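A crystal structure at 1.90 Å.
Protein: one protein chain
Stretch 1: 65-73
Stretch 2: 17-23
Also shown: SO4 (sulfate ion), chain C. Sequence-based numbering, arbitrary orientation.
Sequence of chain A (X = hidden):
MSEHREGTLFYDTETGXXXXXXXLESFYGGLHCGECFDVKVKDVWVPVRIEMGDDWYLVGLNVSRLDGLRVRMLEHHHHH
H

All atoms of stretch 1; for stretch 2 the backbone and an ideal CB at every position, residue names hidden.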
# COMPACT_ATOMS: atom_id res chain seq x y z
N ARG A 65 -3.96 1.73 11.06
CA ARG A 65 -3.22 2.64 10.20
C ARG A 65 -3.81 2.57 8.80
O ARG A 65 -4.47 1.60 8.45
CB ARG A 65 -1.73 2.26 10.16
CG ARG A 65 -1.43 0.95 9.45
CD ARG A 65 0.06 0.89 9.11
NE ARG A 65 0.86 0.24 10.14
CZ ARG A 65 2.16 0.44 10.31
NH1 ARG A 65 2.82 1.30 9.54
NH2 ARG A 65 2.81 -0.23 11.25
N LEU A 66 -3.55 3.60 8.00
CA LEU A 66 -4.08 3.67 6.63
C LEU A 66 -3.22 2.95 5.59
O LEU A 66 -3.70 2.60 4.51
CB LEU A 66 -4.23 5.14 6.21
CG LEU A 66 -5.44 5.93 6.71
CD1 LEU A 66 -5.49 5.91 8.23
CD2 LEU A 66 -5.37 7.37 6.19
N ASP A 67 -1.96 2.73 5.91
CA ASP A 67 -1.02 2.11 4.98
C ASP A 67 -1.38 0.73 4.46
O ASP A 67 -1.59 -0.20 5.23
CB ASP A 67 0.36 2.06 5.63
CG ASP A 67 0.66 3.31 6.41
OD1 ASP A 67 1.00 4.34 5.79
OD2 ASP A 67 0.54 3.27 7.66
N GLY A 68 -1.42 0.60 3.14
CA GLY A 68 -1.70 -0.68 2.52
C GLY A 68 -3.14 -1.10 2.35
O GLY A 68 -3.40 -2.19 1.85
N LEU A 69 -4.09 -0.26 2.75
CA LEU A 69 -5.49 -0.62 2.60
C LEU A 69 -5.87 -0.71 1.13
O LEU A 69 -5.31 0.01 0.30
CB LEU A 69 -6.38 0.43 3.27
CG LEU A 69 -6.36 0.55 4.79
CD1 LEU A 69 -7.17 1.77 5.22
CD2 LEU A 69 -6.94 -0.72 5.42
N ARG A 70 -6.79 -1.61 0.80
CA ARG A 70 -7.25 -1.72 -0.58
C ARG A 70 -8.44 -0.78 -0.67
O ARG A 70 -9.34 -0.83 0.17
CB ARG A 70 -7.66 -3.15 -0.92
CG ARG A 70 -6.53 -3.94 -1.58
CD ARG A 70 -6.67 -5.44 -1.39
NE ARG A 70 -5.62 -6.16 -2.11
CZ ARG A 70 -5.24 -7.40 -1.83
NH1 ARG A 70 -5.82 -8.08 -0.85
NH2 ARG A 70 -4.28 -7.97 -2.55
N VAL A 71 -8.42 0.10 -1.66
CA VAL A 71 -9.49 1.07 -1.82
C VAL A 71 -10.11 1.03 -3.21
O VAL A 71 -9.57 0.43 -4.15
CB VAL A 71 -8.98 2.50 -1.54
CG1 VAL A 71 -8.41 2.57 -0.13
CG2 VAL A 71 -7.94 2.91 -2.56
N ARG A 72 -11.25 1.70 -3.33
CA ARG A 72 -12.00 1.78 -4.57
C ARG A 72 -12.68 3.15 -4.66
O ARG A 72 -13.15 3.69 -3.66
CB ARG A 72 -13.07 0.68 -4.58
CG ARG A 72 -14.31 1.03 -5.40
CD ARG A 72 -15.58 0.77 -4.60
NE ARG A 72 -16.26 -0.45 -5.02
CZ ARG A 72 -17.46 -0.82 -4.60
NH1 ARG A 72 -18.13 -0.06 -3.74
NH2 ARG A 72 -18.01 -1.94 -5.06
N MSE A 73 -12.71 3.71 -5.87
CA MSE A 73 -13.34 5.00 -6.09
C MSE A 73 -14.39 4.88 -7.18
O MSE A 73 -14.30 3.91 -7.96
CB MSE A 73 -12.31 6.04 -6.51
CG MSE A 73 -11.22 6.25 -5.49
SE MSE A 73 -10.20 7.83 -5.87
CE MSE A 73 -11.35 9.12 -4.99
N UNK A 17 1.03 13.58 1.96
CA UNK A 17 -0.32 13.14 1.65
C UNK A 17 -0.34 11.65 1.33
O UNK A 17 0.68 11.06 0.97
CB UNK A 17 -0.89 13.94 0.48
N UNK A 18 -1.52 11.07 1.48
CA UNK A 18 -1.71 9.67 1.16
C UNK A 18 -2.07 9.68 -0.32
O UNK A 18 -2.57 10.68 -0.83
CB UNK A 18 -2.78 9.00 2.03
N UNK A 19 -1.78 8.59 -1.01
CA UNK A 19 -2.09 8.51 -2.43
C UNK A 19 -2.60 7.12 -2.75
O UNK A 19 -2.56 6.23 -1.90
CB UNK A 19 -0.87 8.85 -3.28
N UNK A 20 -3.08 6.94 -3.97
CA UNK A 20 -3.60 5.66 -4.38
C UNK A 20 -2.93 5.16 -5.64
O UNK A 20 -2.87 5.86 -6.65
CB UNK A 20 -5.11 5.75 -4.59
N UNK A 21 -2.40 3.94 -5.58
CA UNK A 21 -1.76 3.34 -6.73
C UNK A 21 -2.79 2.43 -7.41
O UNK A 21 -3.24 1.45 -6.81
CB UNK A 21 -0.50 2.57 -6.33
N UNK A 22 -3.15 2.76 -8.64
CA UNK A 22 -4.13 1.97 -9.38
C UNK A 22 -3.46 0.93 -10.26
O UNK A 22 -3.97 -0.18 -10.43
CB UNK A 22 -5.01 2.88 -10.23
N UNK A 23 -2.32 1.29 -10.83
CA UNK A 23 -1.60 0.39 -11.72
C UNK A 23 -0.11 0.48 -11.41
O UNK A 23 0.31 1.30 -10.60
CB UNK A 23 -1.88 0.73 -13.19
S SO4 C . -5.75 19.80 1.97
O1 SO4 C . -5.63 18.34 1.86
O2 SO4 C . -4.47 20.44 1.61
O3 SO4 C . -6.82 20.28 1.06
O4 SO4 C . -6.09 20.16 3.36

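Position 17 lies beyond the reach of stretch 1: nothing there comes within 5.5 Å of its ideal CB, so stretch 1 sets no preference. A sulfate ion lies farther out, however, and a long basic side chain could reach it. The residue is Arg17, extended through chi2 and chi3, and its guanidinium grips the ion with two nearly straight hydrogen bonds, from NH1 to sulfate O1 (2.7 Å) and from NH2 to sulfate O2 (2.6 Å).

At position 18 CA-to-CB points toward stretch 1, and the ideal CB is 5.2 Å from Leu66 CD2. The gap is too wide for a small side chain to fill. Stretch 1 offers the apolar flank of Leu66 and, farther on, the carboxylate of Asp67. A large apolar or aromatic residue would suit the first, and one with a polar tip would answer both. Tyr18 does so. Leu66 covers one face of its ring: Leu66 CB is 3.7 Å from Tyr18 CE1, and Leu66 CD2 makes a CH-pi contact, 4.0 Å from the ring centroid and close to the normal. At the ring edge, Tyr18 OH is 3.1 Å from Asp67 OD1, within hydrogen-bonding distance. A water also lies 3.1 Å from Tyr18 OH and accepts a hydrogen bond from Leu66 N (2.9 Å), so it links the hydroxyl to the backbone of stretch 1; where the hydroxyl proton goes is not settled.

Position 19 is out of reach of stretch 1, which leaves its choice free. Asp19 accepts a weak hydrogen bond at OD1 from the backbone N of position 20 (2.7 Å).

Position 20 again points toward stretch 1, with its ideal CB 4.5 Å from Val71 CG2. Extended backbone angles and the apolar side chains of Val71 and Met73 favour a medium-sized aliphatic residue; valine, leucine, isoleucine or methionine are all plausible. The residue is Ile20, whose CD1 packs 3.6 Å from Val71 CG2 and 4.0 Å from SE of selenomethionine Met73.

Position 21 points sideways, with no contact to guide a choice. Arg21 instead turns to its own strand, where Arg21 NH1 donates to the carbonyl O of position 23 (3.2 Å).

At position 22 CA-to-CB also points sideways, so a short side chain would miss stretch 1, whereas a long apolar or aromatic one could bend back to Met73. Phe22 does this: its CZ lies 4.1 Å from Met73 SE, which meets the ring at its edge.

Position 23 is out of reach, and many residues would serve. Asp23 makes no contact with stretch 1.

Stretch 2 17-23: RYDIRFD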
# COMPACT_ATOMS: atom_id res chain seq x y z
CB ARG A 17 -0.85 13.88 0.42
CG ARG A 17 -0.96 15.38 0.55
CD ARG A 17 -1.40 15.98 -0.78
NE ARG A 17 -1.62 17.41 -0.69
CZ ARG A 17 -2.61 17.98 -0.01
NH1 ARG A 17 -3.48 17.23 0.65
NH2 ARG A 17 -2.73 19.30 0.01
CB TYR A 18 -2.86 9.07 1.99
CG TYR A 18 -2.36 8.43 3.26
CD1 TYR A 18 -1.88 7.12 3.26
CD2 TYR A 18 -2.28 9.16 4.45
CE1 TYR A 18 -1.32 6.56 4.41
CE2 TYR A 18 -1.72 8.61 5.59
CZ TYR A 18 -1.24 7.32 5.57
OH TYR A 18 -0.67 6.78 6.70
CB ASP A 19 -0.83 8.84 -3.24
CG ASP A 19 -1.14 9.12 -4.71
OD1 ASP A 19 -2.33 9.25 -5.06
OD2 ASP A 19 -0.18 9.21 -5.50
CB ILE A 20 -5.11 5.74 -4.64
CG1 ILE A 20 -5.84 6.08 -3.33
CG2 ILE A 20 -5.60 4.42 -5.22
CD1 ILE A 20 -7.31 6.36 -3.52
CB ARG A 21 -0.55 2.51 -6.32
CG ARG A 21 0.02 1.72 -7.48
CD ARG A 21 0.68 0.44 -7.01
NE ARG A 21 2.03 0.67 -6.52
CZ ARG A 21 3.02 1.14 -7.28
NH1 ARG A 21 2.78 1.45 -8.55
NH2 ARG A 21 4.24 1.30 -6.77
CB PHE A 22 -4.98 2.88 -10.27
CG PHE A 22 -5.87 3.82 -9.50
CD1 PHE A 22 -6.88 3.33 -8.68
CD2 PHE A 22 -5.71 5.19 -9.61
CE1 PHE A 22 -7.72 4.19 -7.98
CE2 PHE A 22 -6.54 6.07 -8.92
CZ PHE A 22 -7.55 5.57 -8.11
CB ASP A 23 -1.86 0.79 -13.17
CG ASP A 23 -2.04 -0.40 -14.08
OD1 ASP A 23 -1.15 -1.28 -14.10
OD2 ASP A 23 -3.08 -0.46 -14.78
O HOH W 1 -2.02 5.72 9.27
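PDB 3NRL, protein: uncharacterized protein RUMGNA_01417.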